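Local coordinates for F1 capsule-anchoring protein (Yersinia pestis, PDB 2XET), which probably helps the outer-membrane usher handle chaperone-delivered subunits during assembly of the F1 capsular antigen, at residues G1-K9 / V34-L45. Residues are numbered along the deposited sequence; the frame is centred on the assembly and turned at random.
With SO4 (sulfate ion), chain D; SO4 (sulfate ion), chain C.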
loop_
_atom_site.group_PDB
_atom_site.type_symbol
_atom_site.label_atom_id
_atom_site.label_comp_id
_atom_site.label_asym_id
_atom_site.label_seq_id
_atom_site.Cartn_x
_atom_site.Cartn_y
_atom_site.Cartn_z
ATOM N N GLY A 1 0.848 -1.093 17.172
ATOM C CA GLY A 1 -0.000 -1.245 15.952
ATOM C C GLY A 1 0.469 -2.358 15.035
ATOM O O GLY A 1 1.359 -3.135 15.387
ATOM N N GLY A 2 -0.144 -2.433 13.858
ATOM C CA GLY A 2 0.180 -3.457 12.877
ATOM C C GLY A 2 1.320 -3.074 11.959
ATOM O O GLY A 2 1.374 -1.958 11.463
ATOM N N ARG A 3 2.218 -4.027 11.716
ATOM C CA ARG A 3 3.293 -3.818 10.765
ATOM C C ARG A 3 3.284 -4.922 9.721
ATOM O O ARG A 3 3.008 -6.105 10.026
ATOM C CB ARG A 3 4.650 -3.693 11.475
ATOM C CG ARG A 3 5.143 -4.946 12.137
ATOM C CD ARG A 3 6.157 -4.702 13.279
ATOM N NE ARG A 3 5.527 -4.169 14.496
ATOM C CZ ARG A 3 4.882 -4.883 15.431
ATOM N NH1 ARG A 3 4.706 -6.206 15.333
ATOM N NH2 ARG A 3 4.367 -4.262 16.490
ATOM N N LEU A 4 3.581 -4.537 8.484
ATOM C CA LEU A 4 3.514 -5.486 7.380
ATOM C C LEU A 4 4.333 -5.082 6.176
ATOM O O LEU A 4 4.559 -3.889 5.944
ATOM C CB LEU A 4 2.058 -5.687 6.952
ATOM C CG LEU A 4 1.535 -4.701 5.902
ATOM C CD1 LEU A 4 0.411 -5.378 5.131
ATOM C CD2 LEU A 4 1.077 -3.470 6.616
ATOM N N PHE A 5 4.750 -6.105 5.429
ATOM C CA PHE A 5 5.280 -5.985 4.080
ATOM C C PHE A 5 4.058 -6.155 3.177
ATOM O O PHE A 5 3.352 -7.188 3.273
ATOM C CB PHE A 5 6.259 -7.123 3.774
ATOM C CG PHE A 5 7.540 -7.060 4.581
ATOM C CD1 PHE A 5 8.650 -6.363 4.099
ATOM C CD2 PHE A 5 7.627 -7.699 5.816
ATOM C CE1 PHE A 5 9.829 -6.302 4.850
ATOM C CE2 PHE A 5 8.801 -7.631 6.576
ATOM C CZ PHE A 5 9.897 -6.931 6.087
ATOM N N LEU A 6 3.816 -5.170 2.314
ATOM C CA LEU A 6 2.676 -5.231 1.395
ATOM C C LEU A 6 3.111 -5.273 -0.067
ATOM O O LEU A 6 3.762 -4.341 -0.555
ATOM C CB LEU A 6 1.765 -4.017 1.629
ATOM C CG LEU A 6 0.466 -3.962 0.834
ATOM C CD1 LEU A 6 -0.451 -5.125 1.221
ATOM C CD2 LEU A 6 -0.211 -2.613 1.074
ATOM N N HIS A 7 2.801 -6.383 -0.746
ATOM C CA HIS A 7 3.139 -6.520 -2.150
ATOM C C HIS A 7 1.977 -6.014 -2.968
ATOM O O HIS A 7 0.877 -6.553 -2.874
ATOM C CB HIS A 7 3.420 -7.995 -2.519
ATOM C CG HIS A 7 3.928 -8.188 -3.911
ATOM N ND1 HIS A 7 3.800 -9.387 -4.584
ATOM C CD2 HIS A 7 4.575 -7.348 -4.757
ATOM C CE1 HIS A 7 4.334 -9.273 -5.789
ATOM N NE2 HIS A 7 4.809 -8.047 -5.920
ATOM N N LEU A 8 2.219 -4.959 -3.742
ATOM C CA LEU A 8 1.179 -4.327 -4.542
ATOM C C LEU A 8 1.316 -4.710 -5.999
ATOM O O LEU A 8 2.418 -4.792 -6.500
ATOM C CB LEU A 8 1.284 -2.796 -4.406
ATOM C CG LEU A 8 0.952 -2.212 -3.031
ATOM C CD1 LEU A 8 1.571 -0.810 -2.922
ATOM C CD2 LEU A 8 -0.565 -2.169 -2.788
ATOM N N LYS A 9 0.195 -4.929 -6.685
ATOM C CA LYS A 9 0.216 -5.085 -8.144
ATOM C C LYS A 9 -0.973 -4.296 -8.682
ATOM O O LYS A 9 -2.039 -4.303 -8.052
ATOM C CB LYS A 9 0.137 -6.563 -8.552
ATOM C CG LYS A 9 0.370 -6.810 -10.048
ATOM C CD LYS A 9 0.527 -8.289 -10.408
ATOM C CE LYS A 9 -0.625 -9.122 -9.838
ATOM N NZ LYS A 9 -0.694 -10.512 -10.348
ATOM N N VAL A 34 7.157 2.808 -2.501
ATOM C CA VAL A 34 7.168 1.488 -3.146
ATOM C C VAL A 34 8.572 1.228 -3.688
ATOM O O VAL A 34 9.167 2.097 -4.310
ATOM C CB VAL A 34 6.113 1.436 -4.248
ATOM C CG1 VAL A 34 6.212 0.128 -5.058
ATOM C CG2 VAL A 34 4.702 1.590 -3.633
ATOM N N GLY A 35 9.119 0.063 -3.358
ATOM C CA GLY A 35 10.494 -0.277 -3.743
ATOM C C GLY A 35 10.596 -1.039 -5.048
ATOM O O GLY A 35 9.619 -1.093 -5.827
ATOM N N ASP A 36 11.770 -1.625 -5.291
ATOM C CA ASP A 36 12.066 -2.241 -6.609
ATOM C C ASP A 36 11.463 -3.634 -6.821
ATOM O O ASP A 36 11.581 -4.186 -7.917
ATOM C CB ASP A 36 13.571 -2.214 -6.966
ATOM C CG ASP A 36 14.420 -3.026 -6.002
ATOM O OD1 ASP A 36 13.879 -3.883 -5.280
ATOM O OD2 ASP A 36 15.648 -2.806 -5.967
ATOM N N ASN A 37 10.821 -4.187 -5.786
ATOM C CA ASN A 37 10.018 -5.423 -5.902
ATOM C C ASN A 37 8.498 -5.127 -5.758
ATOM O O ASN A 37 7.692 -6.005 -5.425
ATOM C CB ASN A 37 10.479 -6.459 -4.872
ATOM C CG ASN A 37 11.877 -7.012 -5.156
ATOM O OD1 ASN A 37 12.231 -7.299 -6.291
ATOM N ND2 ASN A 37 12.678 -7.182 -4.097
ATOM N N SER A 38 8.125 -3.866 -6.012
ATOM C CA SER A 38 6.721 -3.444 -5.944
ATOM C C SER A 38 6.094 -3.736 -4.580
ATOM O O SER A 38 4.909 -4.108 -4.472
ATOM C CB SER A 38 5.889 -4.069 -7.071
ATOM O OG SER A 38 4.648 -3.388 -7.204
ATOM N N GLY A 39 6.915 -3.568 -3.533
ATOM C CA GLY A 39 6.450 -3.670 -2.155
ATOM C C GLY A 39 6.700 -2.423 -1.319
ATOM O O GLY A 39 7.498 -1.541 -1.669
ATOM N N VAL A 40 5.986 -2.345 -0.208
ATOM C CA VAL A 40 6.213 -1.307 0.787
ATOM C C VAL A 40 6.107 -1.889 2.200
ATOM O O VAL A 40 5.348 -2.834 2.434
ATOM C CB VAL A 40 5.209 -0.139 0.579
ATOM C CG1 VAL A 40 3.750 -0.621 0.816
ATOM C CG2 VAL A 40 5.561 1.048 1.485
ATOM N N TYR A 41 6.876 -1.328 3.129
ATOM C CA TYR A 41 6.793 -1.722 4.532
ATOM C C TYR A 41 6.117 -0.578 5.292
ATOM O O TYR A 41 6.537 0.585 5.173
ATOM C CB TYR A 41 8.192 -2.004 5.091
ATOM C CG TYR A 41 8.181 -2.497 6.524
ATOM C CD1 TYR A 41 7.752 -3.807 6.837
ATOM C CD2 TYR A 41 8.582 -1.660 7.589
ATOM C CE1 TYR A 41 7.743 -4.279 8.153
ATOM C CE2 TYR A 41 8.562 -2.127 8.923
ATOM C CZ TYR A 41 8.131 -3.438 9.194
ATOM O OH TYR A 41 8.121 -3.897 10.496
ATOM N N LEU A 42 5.081 -0.923 6.062
ATOM C CA LEU A 42 4.236 0.049 6.765
ATOM C C LEU A 42 4.080 -0.391 8.229
ATOM O O LEU A 42 4.035 -1.600 8.522
ATOM C CB LEU A 42 2.851 0.125 6.109
ATOM C CG LEU A 42 2.780 0.547 4.630
ATOM C CD1 LEU A 42 1.377 0.352 4.025
ATOM C CD2 LEU A 42 3.247 2.022 4.443
ATOM N N THR A 43 4.011 0.575 9.142
ATOM C CA THR A 43 3.865 0.276 10.553
ATOM C C THR A 43 2.810 1.219 11.161
ATOM O O THR A 43 2.427 2.230 10.544
ATOM C CB THR A 43 5.217 0.475 11.320
ATOM O OG1 THR A 43 5.456 1.884 11.483
ATOM C CG2 THR A 43 6.398 -0.170 10.572
ATOM N N GLY A 44 2.329 0.853 12.356
ATOM C CA GLY A 44 1.381 1.677 13.121
ATOM C C GLY A 44 -0.010 1.679 12.532
ATOM O O GLY A 44 -0.768 2.633 12.726
ATOM N N LEU A 45 -0.352 0.606 11.821
ATOM C CA LEU A 45 -1.628 0.525 11.119
ATOM C C LEU A 45 -2.710 -0.120 11.971
ATOM O O LEU A 45 -2.424 -1.040 12.738
ATOM C CB LEU A 45 -1.472 -0.304 9.842
ATOM C CG LEU A 45 -0.588 0.266 8.728
ATOM C CD1 LEU A 45 -0.559 -0.701 7.550
ATOM C CD2 LEU A 45 -1.107 1.612 8.283
HETATM S S SO4 D . 4.064 -0.630 15.431
HETATM O O1 SO4 D . 5.356 -1.229 15.063
HETATM O O2 SO4 D . 3.134 -0.830 14.337
HETATM O O3 SO4 D . 3.598 -1.300 16.646
HETATM O O4 SO4 D . 4.279 0.800 15.685
HETATM S S SO4 C . 10.101 -6.570 -0.827
HETATM O O1 SO4 C . 10.110 -6.698 0.629
HETATM O O2 SO4 C . 9.411 -7.690 -1.475
HETATM O O3 SO4 C . 9.462 -5.333 -1.221
HETATM O O4 SO4 C . 11.482 -6.589 -1.302
HETATM O O HOH W 1 6.120 -7.441 -8.202
#
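The ring of Y41 turns its edge toward one face of the F5 ring, with CD1 of Y41 above the ring centre and the planes 51° apart. This edge-to-face pair lies on the outer surface of an antiparallel strand pairing in the usher C-terminal domain, whose family belongs to the transthyretin clan; 39-45 is an outermost strand, and 2-10 lies between it and 79-87. With CG anti to the backbone N (chi1 -177°), the Y41 ring leans across toward the other strand, and Y41 OH runs beside the aliphatic part of R3, 3.5 Å from R3 CD. The R3 guanidinium meets a sulfate ion, probably from the crystallisation liquor, at its edge: R3 NE gives a nearly straight bond to sulfate O1 at 3.0 Å, while NH1 is taken by the carbonyls of I75 and G77. G1 N and G44 N bind the same ion. H7 CD2 lies 3.3 Å from S38 O, which is near the ring plane.

Alternation along each strand sends F5, H7 and Y41 to the exposed face and L4, L6, V40 and L42 to the buried one, where V67 packs on L4 and L6, V22 on V34 and V40. Paired backbone bonds join L4 with L42 and L6 with V40. Near the N-terminus G44 and L45 both oppose G2, a G1 beta bulge in which L45 N bonds to G2 O. At the other end buried S38 OG, itself an acceptor for V16 N, donates to L8 O at 2.7 Å from a position tilted 32° out of the carbonyl plane.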